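Local coordinates for protein polyhedrin (Orgyia pseudotsugata cypovirus 5, PDB 5A8U) that forms the crystalline matrix of viral occlusion bodies, the polyhedra that protect cypovirus particles from the outside environment until insect larvae ingest them, at residues I54-R60 against P188-V194; P107-I113 against K173-F179; W120-R126 against D155-S159. Residue numbers count along the deposited sequence, not the author numbering.

Contact 1 of 3, residues I54-R60 against P188-V194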
loop_
_atom_site.group_PDB
_atom_site.type_symbol
_atom_site.label_atom_id
_atom_site.label_comp_id
_atom_site.label_asym_id
_atom_site.label_seq_id
_atom_site.Cartn_x
_atom_site.Cartn_y
_atom_site.Cartn_z
ATOM N N ILE A 54 4.697 -8.893 9.437
ATOM C CA ILE A 54 5.264 -7.954 8.502
ATOM C C ILE A 54 5.201 -8.591 7.119
ATOM O O ILE A 54 5.729 -9.674 6.903
ATOM C CB ILE A 54 6.678 -7.581 8.937
ATOM C CG1 ILE A 54 7.211 -6.424 8.111
ATOM C CG2 ILE A 54 7.586 -8.744 8.814
ATOM C CD1 ILE A 54 8.457 -5.844 8.728
ATOM N N ALA A 55 4.531 -7.906 6.198
ATOM C CA ALA A 55 4.217 -8.456 4.894
ATOM C C ALA A 55 4.387 -7.330 3.895
ATOM O O ALA A 55 4.178 -6.164 4.223
ATOM C CB ALA A 55 2.776 -8.957 4.866
ATOM N N GLY A 56 4.739 -7.671 2.664
ATOM C CA GLY A 56 4.958 -6.625 1.691
ATOM C C GLY A 56 5.399 -7.226 0.375
ATOM O O GLY A 56 5.457 -8.452 0.230
ATOM N N SER A 57 5.693 -6.352 -0.578
ATOM C CA SER A 57 6.064 -6.779 -1.911
ATOM C C SER A 57 6.785 -5.644 -2.624
ATOM O O SER A 57 6.692 -4.487 -2.219
ATOM C CB SER A 57 4.817 -7.199 -2.714
ATOM O OG SER A 57 4.037 -6.070 -3.113
ATOM N N LEU A 58 7.500 -5.978 -3.689
ATOM C CA LEU A 58 8.062 -4.952 -4.554
ATOM C C LEU A 58 7.843 -5.380 -5.995
ATOM O O LEU A 58 8.260 -6.475 -6.383
ATOM C CB LEU A 58 9.563 -4.789 -4.317
ATOM C CG LEU A 58 10.000 -4.310 -2.939
ATOM C CD1 LEU A 58 11.511 -4.462 -2.823
ATOM C CD2 LEU A 58 9.571 -2.858 -2.718
ATOM N N ASN A 59 7.187 -4.541 -6.791
ATOM C CA ASN A 59 7.111 -4.837 -8.220
ATOM C C ASN A 59 8.311 -4.268 -8.986
ATOM O O ASN A 59 9.229 -3.683 -8.379
ATOM C CB ASN A 59 5.769 -4.402 -8.827
ATOM C CG ASN A 59 5.544 -2.907 -8.760
ATOM O OD1 ASN A 59 6.449 -2.132 -8.406
ATOM N ND2 ASN A 59 4.332 -2.483 -9.129
ATOM N N ARG A 60 8.348 -4.442 -10.310
ATOM C CA ARG A 60 9.562 -4.028 -11.029
ATOM C C ARG A 60 9.827 -2.532 -10.900
ATOM O O ARG A 60 10.991 -2.103 -10.851
ATOM C CB ARG A 60 9.552 -4.449 -12.517
ATOM C CG ARG A 60 10.022 -5.893 -12.784
ATOM C CD ARG A 60 11.351 -6.291 -12.067
ATOM N NE ARG A 60 12.584 -5.809 -12.707
ATOM C CZ ARG A 60 13.807 -6.184 -12.320
ATOM N NH1 ARG A 60 13.946 -7.048 -11.318
ATOM N NH2 ARG A 60 14.896 -5.722 -12.936
ATOM N N PRO A 188 13.541 -10.316 -11.119
ATOM C CA PRO A 188 12.466 -10.722 -10.217
ATOM C C PRO A 188 11.597 -9.593 -9.672
ATOM O O PRO A 188 11.955 -8.412 -9.680
ATOM C CB PRO A 188 13.229 -11.364 -9.048
ATOM C CG PRO A 188 14.468 -10.555 -8.958
ATOM C CD PRO A 188 14.847 -10.272 -10.426
ATOM N N THR A 189 10.415 -9.995 -9.222
ATOM C CA THR A 189 9.640 -9.204 -8.285
ATOM C C THR A 189 9.404 -10.093 -7.057
ATOM O O THR A 189 9.544 -11.316 -7.146
ATOM C CB THR A 189 8.331 -8.706 -8.923
ATOM O OG1 THR A 189 7.554 -9.823 -9.362
ATOM C CG2 THR A 189 8.647 -7.836 -10.141
ATOM N N ILE A 190 9.077 -9.497 -5.912
ATOM C CA ILE A 190 9.026 -10.284 -4.680
ATOM C C ILE A 190 7.826 -9.978 -3.810
ATOM O O ILE A 190 7.285 -8.883 -3.850
ATOM C CB ILE A 190 10.282 -10.081 -3.785
ATOM C CG1 ILE A 190 10.336 -8.657 -3.220
ATOM C CG2 ILE A 190 11.570 -10.497 -4.522
ATOM C CD1 ILE A 190 11.457 -8.477 -2.222
ATOM N N GLY A 191 7.437 -10.977 -3.027
ATOM C CA GLY A 191 6.521 -10.812 -1.913
ATOM C C GLY A 191 7.099 -11.550 -0.716
ATOM O O GLY A 191 7.829 -12.526 -0.876
ATOM N N PHE A 192 6.800 -11.085 0.488
ATOM C CA PHE A 192 7.289 -11.766 1.690
ATOM C C PHE A 192 6.280 -11.689 2.847
ATOM O O PHE A 192 5.415 -10.791 2.890
ATOM C CB PHE A 192 8.639 -11.172 2.136
ATOM C CG PHE A 192 8.536 -9.733 2.580
ATOM C CD1 PHE A 192 8.147 -9.422 3.881
ATOM C CD2 PHE A 192 8.789 -8.696 1.690
ATOM C CE1 PHE A 192 8.008 -8.093 4.293
ATOM C CE2 PHE A 192 8.656 -7.360 2.106
ATOM C CZ PHE A 192 8.265 -7.072 3.404
ATOM N N GLU A 193 6.397 -12.641 3.772
ATOM C CA GLU A 193 5.635 -12.607 5.034
ATOM C C GLU A 193 6.555 -13.021 6.160
ATOM O O GLU A 193 7.255 -14.019 6.052
ATOM C CB GLU A 193 4.440 -13.567 4.993
ATOM C CG GLU A 193 3.533 -13.364 3.786
ATOM C CD GLU A 193 2.450 -14.427 3.658
ATOM O OE1 GLU A 193 2.536 -15.467 4.361
ATOM O OE2 GLU A 193 1.508 -14.218 2.865
ATOM N N VAL A 194 6.557 -12.247 7.232
ATOM C CA VAL A 194 7.386 -12.544 8.400
ATOM C C VAL A 194 6.498 -12.411 9.636
ATOM O O VAL A 194 5.657 -11.519 9.718
ATOM C CB VAL A 194 8.562 -11.564 8.477
ATOM C CG1 VAL A 194 9.246 -11.557 9.867
ATOM C CG2 VAL A 194 9.557 -11.833 7.349
#
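The apolar side of this strand pair carries Ile54, Leu58, Ile190, Phe192 and Val194. The Phe192 ring leans across to the partner strand and lies over Gly56. Gly56 CA sits 4.1 Å from the centroid of the Phe192 ring, over its face, a CH-pi contact. A side chain at Gly56 would clash with this ring. On one flank Ile54 CG1 comes within 4.2 Å of Phe192 CE1. At the other end of the pair, Leu58 CD1 meets Ile190 CD1 at 4.1 Å. This side packs against the larger sheet: Ile54 and Phe192 touch Val32, and Trp48 meets the Phe192 ring edge-to-face.

The backbones are joined by six hydrogen bonds in three reciprocal pairs. Ile54 N reaches Val194 O at 2.8 Å, and Val194 N reaches Ile54 O at 2.7 Å. Gly56 pairs with Phe192 and Leu58 with Ile190 in the same way. Ala55–Glu193 and Ser57–Gly191 are non-hydrogen-bonded pairs. Their side of the sheet faces the second subunit, where Ser57 packs on Phe220 of that subunit. Glu193 forms salt bridges with Arg124 and Arg126 and bonds to Tyr195.

Beyond the strand, Asn59 takes the N-cap position of the helix that Arg60 begins. The Arg60 side chain folds back, and its NH1 donates to Pro188 O at 2.9 Å. Its NH2 forms a salt bridge with Asp106. The two strands run at 177°, a regular antiparallel pairing at the edge of a three-stranded sheet that stacks on a larger one, as in a beta sandwich.

Contact 2 of 3, residues P107-I113 against K173-F179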
loop_
_atom_site.group_PDB
_atom_site.type_symbol
_atom_site.label_atom_id
_atom_site.label_comp_id
_atom_site.label_asym_id
_atom_site.label_seq_id
_atom_site.Cartn_x
_atom_site.Cartn_y
_atom_site.Cartn_z
ATOM N N PRO A 107 18.661 -4.674 -10.755
ATOM C CA PRO A 107 19.557 -5.162 -9.697
ATOM C C PRO A 107 20.141 -6.540 -10.016
ATOM O O PRO A 107 19.484 -7.314 -10.699
ATOM C CB PRO A 107 18.637 -5.238 -8.469
ATOM C CG PRO A 107 17.257 -5.445 -9.041
ATOM C CD PRO A 107 17.246 -4.619 -10.323
ATOM N N TYR A 108 21.340 -6.848 -9.523
ATOM C CA TYR A 108 21.948 -8.151 -9.835
ATOM C C TYR A 108 21.832 -9.135 -8.673
ATOM O O TYR A 108 22.076 -10.339 -8.834
ATOM C CB TYR A 108 23.418 -8.005 -10.278
ATOM C CG TYR A 108 24.356 -7.694 -9.139
ATOM C CD1 TYR A 108 24.932 -8.709 -8.391
ATOM C CD2 TYR A 108 24.636 -6.385 -8.783
ATOM C CE1 TYR A 108 25.779 -8.427 -7.331
ATOM C CE2 TYR A 108 25.476 -6.088 -7.719
ATOM C CZ TYR A 108 26.041 -7.109 -6.992
ATOM O OH TYR A 108 26.869 -6.810 -5.922
ATOM N N ALA A 109 21.438 -8.624 -7.513
ATOM C CA ALA A 109 21.350 -9.439 -6.304
ATOM C C ALA A 109 20.547 -8.698 -5.250
ATOM O O ALA A 109 20.312 -7.490 -5.367
ATOM C CB ALA A 109 22.751 -9.746 -5.758
ATOM N N MET A 110 20.143 -9.434 -4.221
ATOM C CA MET A 110 19.468 -8.846 -3.076
ATOM C C MET A 110 19.923 -9.538 -1.794
ATOM O O MET A 110 20.270 -10.721 -1.795
ATOM C CB MET A 110 17.955 -8.960 -3.242
ATOM C CG MET A 110 17.138 -8.991 -1.968
ATOM S SD MET A 110 15.428 -9.449 -2.370
ATOM C CE MET A 110 15.732 -10.872 -3.334
ATOM N N GLN A 111 19.956 -8.773 -0.713
ATOM C CA GLN A 111 20.057 -9.334 0.629
ATOM C C GLN A 111 18.697 -9.123 1.314
ATOM O O GLN A 111 18.170 -8.014 1.321
ATOM C CB GLN A 111 21.175 -8.654 1.427
ATOM C CG GLN A 111 21.407 -9.344 2.756
ATOM C CD GLN A 111 22.489 -8.705 3.601
ATOM O OE1 GLN A 111 22.650 -9.064 4.771
ATOM N NE2 GLN A 111 23.239 -7.758 3.021
ATOM N N PHE A 112 18.138 -10.194 1.865
ATOM C CA PHE A 112 16.857 -10.140 2.552
ATOM C C PHE A 112 17.182 -10.388 4.025
ATOM O O PHE A 112 17.686 -11.457 4.387
ATOM C CB PHE A 112 15.934 -11.228 1.976
ATOM C CG PHE A 112 14.570 -11.324 2.649
ATOM C CD1 PHE A 112 13.609 -10.349 2.430
ATOM C CD2 PHE A 112 14.241 -12.419 3.445
ATOM C CE1 PHE A 112 12.348 -10.434 3.029
ATOM C CE2 PHE A 112 12.974 -12.517 4.033
ATOM C CZ PHE A 112 12.032 -11.533 3.819
ATOM N N ILE A 113 16.958 -9.381 4.862
ATOM C CA ILE A 113 17.371 -9.451 6.259
ATOM C C ILE A 113 16.155 -9.359 7.167
ATOM O O ILE A 113 15.345 -8.458 7.030
ATOM C CB ILE A 113 18.323 -8.301 6.624
ATOM C CG1 ILE A 113 19.349 -8.081 5.509
ATOM C CG2 ILE A 113 18.969 -8.560 7.981
ATOM C CD1 ILE A 113 20.169 -6.807 5.676
ATOM N N LYS A 173 18.492 -12.871 10.756
ATOM C CA LYS A 173 19.032 -13.778 9.758
ATOM C C LYS A 173 19.029 -13.086 8.413
ATOM O O LYS A 173 18.198 -12.209 8.149
ATOM C CB LYS A 173 18.213 -15.069 9.672
ATOM C CG LYS A 173 18.116 -15.842 10.979
ATOM C CD LYS A 173 17.595 -17.238 10.641
ATOM C CE LYS A 173 17.355 -18.124 11.824
ATOM N NZ LYS A 173 17.163 -19.518 11.269
ATOM N N SER A 174 19.964 -13.483 7.562
ATOM C CA SER A 174 20.102 -12.845 6.263
ATOM C C SER A 174 20.164 -13.884 5.164
ATOM O O SER A 174 20.770 -14.952 5.327
ATOM C CB SER A 174 21.387 -11.993 6.241
ATOM O OG SER A 174 21.657 -11.526 4.937
ATOM N N TYR A 175 19.550 -13.567 4.029
ATOM C CA TYR A 175 19.632 -14.431 2.865
ATOM C C TYR A 175 20.165 -13.616 1.686
ATOM O O TYR A 175 19.584 -12.581 1.307
ATOM C CB TYR A 175 18.256 -15.040 2.547
ATOM C CG TYR A 175 18.254 -15.892 1.302
ATOM C CD1 TYR A 175 19.171 -16.923 1.154
ATOM C CD2 TYR A 175 17.329 -15.677 0.282
ATOM C CE1 TYR A 175 19.186 -17.723 0.013
ATOM C CE2 TYR A 175 17.329 -16.474 -0.871
ATOM C CZ TYR A 175 18.274 -17.489 -0.998
ATOM O OH TYR A 175 18.296 -18.284 -2.126
ATOM N N TYR A 176 21.272 -14.077 1.109
ATOM C CA TYR A 176 21.852 -13.398 -0.046
ATOM C C TYR A 176 21.563 -14.199 -1.300
ATOM O O TYR A 176 21.766 -15.420 -1.335
ATOM C CB TYR A 176 23.379 -13.226 0.126
ATOM C CG TYR A 176 24.052 -12.626 -1.086
ATOM C CD1 TYR A 176 24.128 -11.242 -1.244
ATOM C CD2 TYR A 176 24.611 -13.434 -2.067
ATOM C CE1 TYR A 176 24.738 -10.682 -2.349
ATOM C CE2 TYR A 176 25.229 -12.883 -3.183
ATOM C CZ TYR A 176 25.292 -11.506 -3.312
ATOM O OH TYR A 176 25.895 -10.955 -4.416
ATOM N N VAL A 177 21.074 -13.529 -2.336
ATOM C CA VAL A 177 20.813 -14.256 -3.577
ATOM C C VAL A 177 21.080 -13.442 -4.832
ATOM O O VAL A 177 20.758 -12.254 -4.924
ATOM C CB VAL A 177 19.392 -14.862 -3.615
ATOM C CG1 VAL A 177 18.352 -13.751 -3.746
ATOM C CG2 VAL A 177 19.261 -15.864 -4.771
ATOM N N ARG A 178 21.709 -14.099 -5.797
ATOM C CA ARG A 178 21.987 -13.494 -7.078
ATOM C C ARG A 178 20.816 -13.699 -8.023
ATOM O O ARG A 178 20.181 -14.757 -8.039
ATOM C CB ARG A 178 23.254 -14.101 -7.683
ATOM C CG ARG A 178 24.531 -13.765 -6.933
ATOM C CD ARG A 178 25.192 -12.525 -7.494
ATOM N NE ARG A 178 26.467 -12.231 -6.840
ATOM C CZ ARG A 178 27.646 -12.694 -7.246
ATOM N NH1 ARG A 178 27.722 -13.482 -8.306
ATOM N NH2 ARG A 178 28.751 -12.361 -6.596
ATOM N N PHE A 179 20.547 -12.675 -8.822
ATOM C CA PHE A 179 19.465 -12.704 -9.785
ATOM C C PHE A 179 20.006 -13.240 -11.120
ATOM O O PHE A 179 20.368 -12.468 -12.006
ATOM C CB PHE A 179 18.879 -11.289 -9.937
ATOM C CG PHE A 179 18.200 -10.756 -8.687
ATOM C CD1 PHE A 179 17.766 -11.621 -7.683
ATOM C CD2 PHE A 179 17.983 -9.385 -8.524
ATOM C CE1 PHE A 179 17.121 -11.138 -6.538
ATOM C CE2 PHE A 179 17.338 -8.896 -7.398
ATOM C CZ PHE A 179 16.902 -9.779 -6.398
#
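Pro107 opens the contact beside the ring of Phe179, with Pro107 CG 3.8 Å from Phe179 CE2. The next residue makes the first backbone bond: Phe179 N donates to Tyr108 O at 2.8 Å. The Tyr108 ring presents its edge to Arg178, whose NE donates to Tyr176 OH at 2.8 Å.

Ala109 and Arg178 form a non-hydrogen-bonded pair. The small Ala109 side chain lies near the Tyr176 ring, with Ala109 CB 3.9 Å from Tyr176 CZ. Met110 points to the opposite side of the sheet. Its backbone exchanges two hydrogen bonds with Val177, Met110 N to Val177 O and Val177 N to Met110 O, both 3.0 Å. Phe179 lays a ring face over the Ala109–Met110 peptide, and its CZ reaches Met110 CB at 3.4 Å.

Gln111 returns to the side of Ala109. Its OE1 accepts a 2.7 Å hydrogen bond from Ser174 OG, while its NE2 bonds to the backbone of Gln246. Phe112 and Tyr175 share two 2.8 Å bonds, Phe112 N to Tyr175 O and Tyr175 N to Phe112 O. Ile113 ends the segment opposite Ser174.

These are inner strands of the antiparallel sheet. On one side Met110 and Val177 touch Phe127, Tyr175 touches Leu125 and Phe112 touches Ile157. The chemistry implies two unlike sides: largely apolar where the smaller sheet packs, mixed and partly polar on the side of Ala109, Gln111, Ser174, Tyr176 and Arg178.

Contact 3 of 3, residues W120-R126 against D155-S159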
loop_
_atom_site.group_PDB
_atom_site.type_symbol
_atom_site.label_atom_id
_atom_site.label_comp_id
_atom_site.label_asym_id
_atom_site.label_seq_id
_atom_site.Cartn_x
_atom_site.Cartn_y
_atom_site.Cartn_z
ATOM N N TRP A 120 11.103 -17.877 12.976
ATOM C CA TRP A 120 11.957 -18.042 11.797
ATOM C C TRP A 120 11.454 -19.073 10.785
ATOM O O TRP A 120 11.497 -18.825 9.585
ATOM C CB TRP A 120 13.400 -18.375 12.180
ATOM C CG TRP A 120 13.933 -17.465 13.239
ATOM C CD1 TRP A 120 14.078 -17.746 14.569
ATOM C CD2 TRP A 120 14.364 -16.106 13.070
ATOM N NE1 TRP A 120 14.588 -16.648 15.236
ATOM C CE2 TRP A 120 14.761 -15.630 14.338
ATOM C CE3 TRP A 120 14.451 -15.243 11.967
ATOM C CZ2 TRP A 120 15.254 -14.337 14.537
ATOM C CZ3 TRP A 120 14.944 -13.954 12.175
ATOM C CH2 TRP A 120 15.332 -13.521 13.445
ATOM N N ASN A 121 10.971 -20.211 11.273
ATOM C CA ASN A 121 10.503 -21.282 10.390
ATOM C C ASN A 121 9.378 -20.842 9.472
ATOM O O ASN A 121 9.195 -21.421 8.400
ATOM C CB ASN A 121 10.033 -22.506 11.181
ATOM C CG ASN A 121 11.166 -23.227 11.877
ATOM O OD1 ASN A 121 12.294 -23.261 11.388
ATOM N ND2 ASN A 121 10.862 -23.836 13.017
ATOM N N ALA A 122 8.621 -19.832 9.902
ATOM C CA ALA A 122 7.409 -19.410 9.193
ATOM C C ALA A 122 7.649 -18.344 8.108
ATOM O O ALA A 122 6.725 -17.968 7.393
ATOM C CB ALA A 122 6.344 -18.924 10.190
ATOM N N THR A 123 8.876 -17.866 7.984
ATOM C CA THR A 123 9.156 -16.822 7.003
ATOM C C THR A 123 8.908 -17.310 5.579
ATOM O O THR A 123 9.381 -18.387 5.199
ATOM C CB THR A 123 10.617 -16.350 7.146
ATOM O OG1 THR A 123 10.790 -15.769 8.448
ATOM C CG2 THR A 123 10.967 -15.336 6.072
ATOM N N ARG A 124 8.180 -16.509 4.801
ATOM C CA ARG A 124 8.025 -16.752 3.358
ATOM C C ARG A 124 8.682 -15.662 2.537
ATOM O O ARG A 124 8.472 -14.478 2.795
ATOM C CB ARG A 124 6.544 -16.796 2.975
ATOM C CG ARG A 124 5.841 -18.047 3.443
ATOM C CD ARG A 124 4.335 -17.886 3.289
ATOM N NE ARG A 124 3.622 -19.156 3.362
ATOM C CZ ARG A 124 2.314 -19.259 3.573
ATOM N NH1 ARG A 124 1.588 -18.164 3.777
ATOM N NH2 ARG A 124 1.739 -20.452 3.602
ATOM N N LEU A 125 9.431 -16.061 1.509
ATOM C CA LEU A 125 9.938 -15.113 0.528
ATOM C C LEU A 125 9.520 -15.688 -0.810
ATOM O O LEU A 125 9.919 -16.804 -1.157
ATOM C CB LEU A 125 11.465 -14.982 0.607
ATOM C CG LEU A 125 12.134 -14.108 -0.470
ATOM C CD1 LEU A 125 11.594 -12.666 -0.524
ATOM C CD2 LEU A 125 13.666 -14.134 -0.315
ATOM N N ARG A 126 8.689 -14.962 -1.551
ATOM C CA ARG A 126 8.223 -15.480 -2.834
ATOM C C ARG A 126 8.827 -14.735 -4.005
ATOM O O ARG A 126 8.831 -13.499 -4.025
ATOM C CB ARG A 126 6.696 -15.353 -2.958
ATOM C CG ARG A 126 5.879 -15.992 -1.823
ATOM C CD ARG A 126 4.387 -15.982 -2.175
ATOM N NE ARG A 126 3.516 -16.366 -1.059
ATOM C CZ ARG A 126 2.980 -15.510 -0.195
ATOM N NH1 ARG A 126 3.230 -14.198 -0.302
ATOM N NH2 ARG A 126 2.196 -15.956 0.785
ATOM N N ASP A 155 9.202 -21.364 -0.611
ATOM C CA ASP A 155 9.036 -20.025 -0.057
ATOM C C ASP A 155 9.609 -19.996 1.354
ATOM O O ASP A 155 9.938 -18.947 1.871
ATOM C CB ASP A 155 7.554 -19.647 0.035
ATOM C CG ASP A 155 6.857 -19.645 -1.306
ATOM O OD1 ASP A 155 7.534 -19.603 -2.356
ATOM O OD2 ASP A 155 5.611 -19.657 -1.295
ATOM N N ILE A 156 9.685 -21.163 1.987
ATOM C CA ILE A 156 10.144 -21.276 3.359
ATOM C C ILE A 156 11.657 -21.284 3.306
ATOM O O ILE A 156 12.280 -22.340 3.164
ATOM C CB ILE A 156 9.606 -22.561 4.023
ATOM C CG1 ILE A 156 8.067 -22.539 4.019
ATOM C CG2 ILE A 156 10.107 -22.672 5.455
ATOM C CD1 ILE A 156 7.486 -21.392 4.851
ATOM N N ILE A 157 12.239 -20.099 3.425
ATOM C CA ILE A 157 13.666 -19.929 3.195
ATOM C C ILE A 157 14.529 -20.054 4.436
ATOM O O ILE A 157 15.753 -19.967 4.331
ATOM C CB ILE A 157 13.974 -18.558 2.563
ATOM C CG1 ILE A 157 13.342 -17.436 3.385
ATOM C CG2 ILE A 157 13.540 -18.537 1.096
ATOM C CD1 ILE A 157 13.933 -16.066 3.037
ATOM N N ASN A 158 13.909 -20.256 5.599
ATOM C CA ASN A 158 14.634 -20.230 6.862
ATOM C C ASN A 158 15.957 -20.990 6.829
ATOM O O ASN A 158 16.992 -20.477 7.256
ATOM C CB ASN A 158 13.768 -20.758 8.016
ATOM C CG ASN A 158 14.465 -20.631 9.352
ATOM O OD1 ASN A 158 15.060 -19.597 9.653
ATOM N ND2 ASN A 158 14.403 -21.680 10.155
ATOM N N SER A 159 15.941 -22.213 6.321
ATOM C CA SER A 159 17.159 -23.025 6.403
ATOM C C SER A 159 18.318 -22.462 5.573
ATOM O O SER A 159 19.482 -22.725 5.886
ATOM C CB SER A 159 16.888 -24.503 6.073
ATOM O OG SER A 159 16.493 -24.681 4.726
HETATM O O HOH W 1 11.207 -19.823 6.477
HETATM O O HOH W 2 4.684 -21.040 1.181
#
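Asp155 makes the main backbone link. Its carbonyl accepts a hydrogen bond from Leu125 N, with Asp155 O and Leu125 N 3.0 Å apart. The same oxygen lies 3.3 Å from Arg124 CA in a CA-H...O contact. Asp155 OD2 and Arg126 NE form a long salt bridge at 3.9 Å, and water 2 donates to Asp155 OD2 at 3.0 Å while weakly accepting from Arg124 NE at 3.1 Å. Asp155 OD1 is salt-bridged to Arg134, and OD2 also bonds to the backbone N of Ala152. Arg124 and Arg126 are both salt-bridged to Glu193, and Arg126 bonds to Asn151.

Ile156 brings its side chain back to the first segment: Ile156 CG2 touches Asn121 O at 3.3 Å. Its CD1 is 4.0 Å from Arg124 CG. The loop thus lies along the outer edge of the 124–128 strand, whose other edge pairs with strand 189–195 in the three-stranded sheet.

Ile157 turns inward. Its CD1 packs against Leu125 CB at 3.6 Å, and the same side chain touches Phe112 of the larger sheet.

Asn158 lies in a 3-10 segment. Water 1 accepts from Asn158 N at 2.9 Å and lies 2.7 Å from Thr123 O, bridging the backbones. Asn158 OD1 lies 3.3 Å from Trp120 CB and accepts a hydrogen bond from Lys173. Asn158 ND2 comes within 2.9 Å of Asn121 OD1.

From the N terminus, 54–60 comes first and pairs with 188–194, closing the longest loop, contact 1. Within that span, 107–113 pairs with 173–179 in contact 2. Inside this again, 120–126 meets 155–159 in contact 3. The three are concentric and none cross. Contact 2 belongs to the larger sheet. Contact 1 and the 124–126 end of contact 3 share the three-stranded sheet, where Gly191 O lies 2.7 Å from Arg126 N, and contact 3 ties the 155–159 loop to its edge. The sheets pack on each other, for example where Phe192 CB lies 3.8 Å from Phe112 CZ. Contact 3 also reaches contact 2 where Lys173 CE lies 3.8 Å from Trp120 CG. Contacts 1 and 3 touch the second subunit.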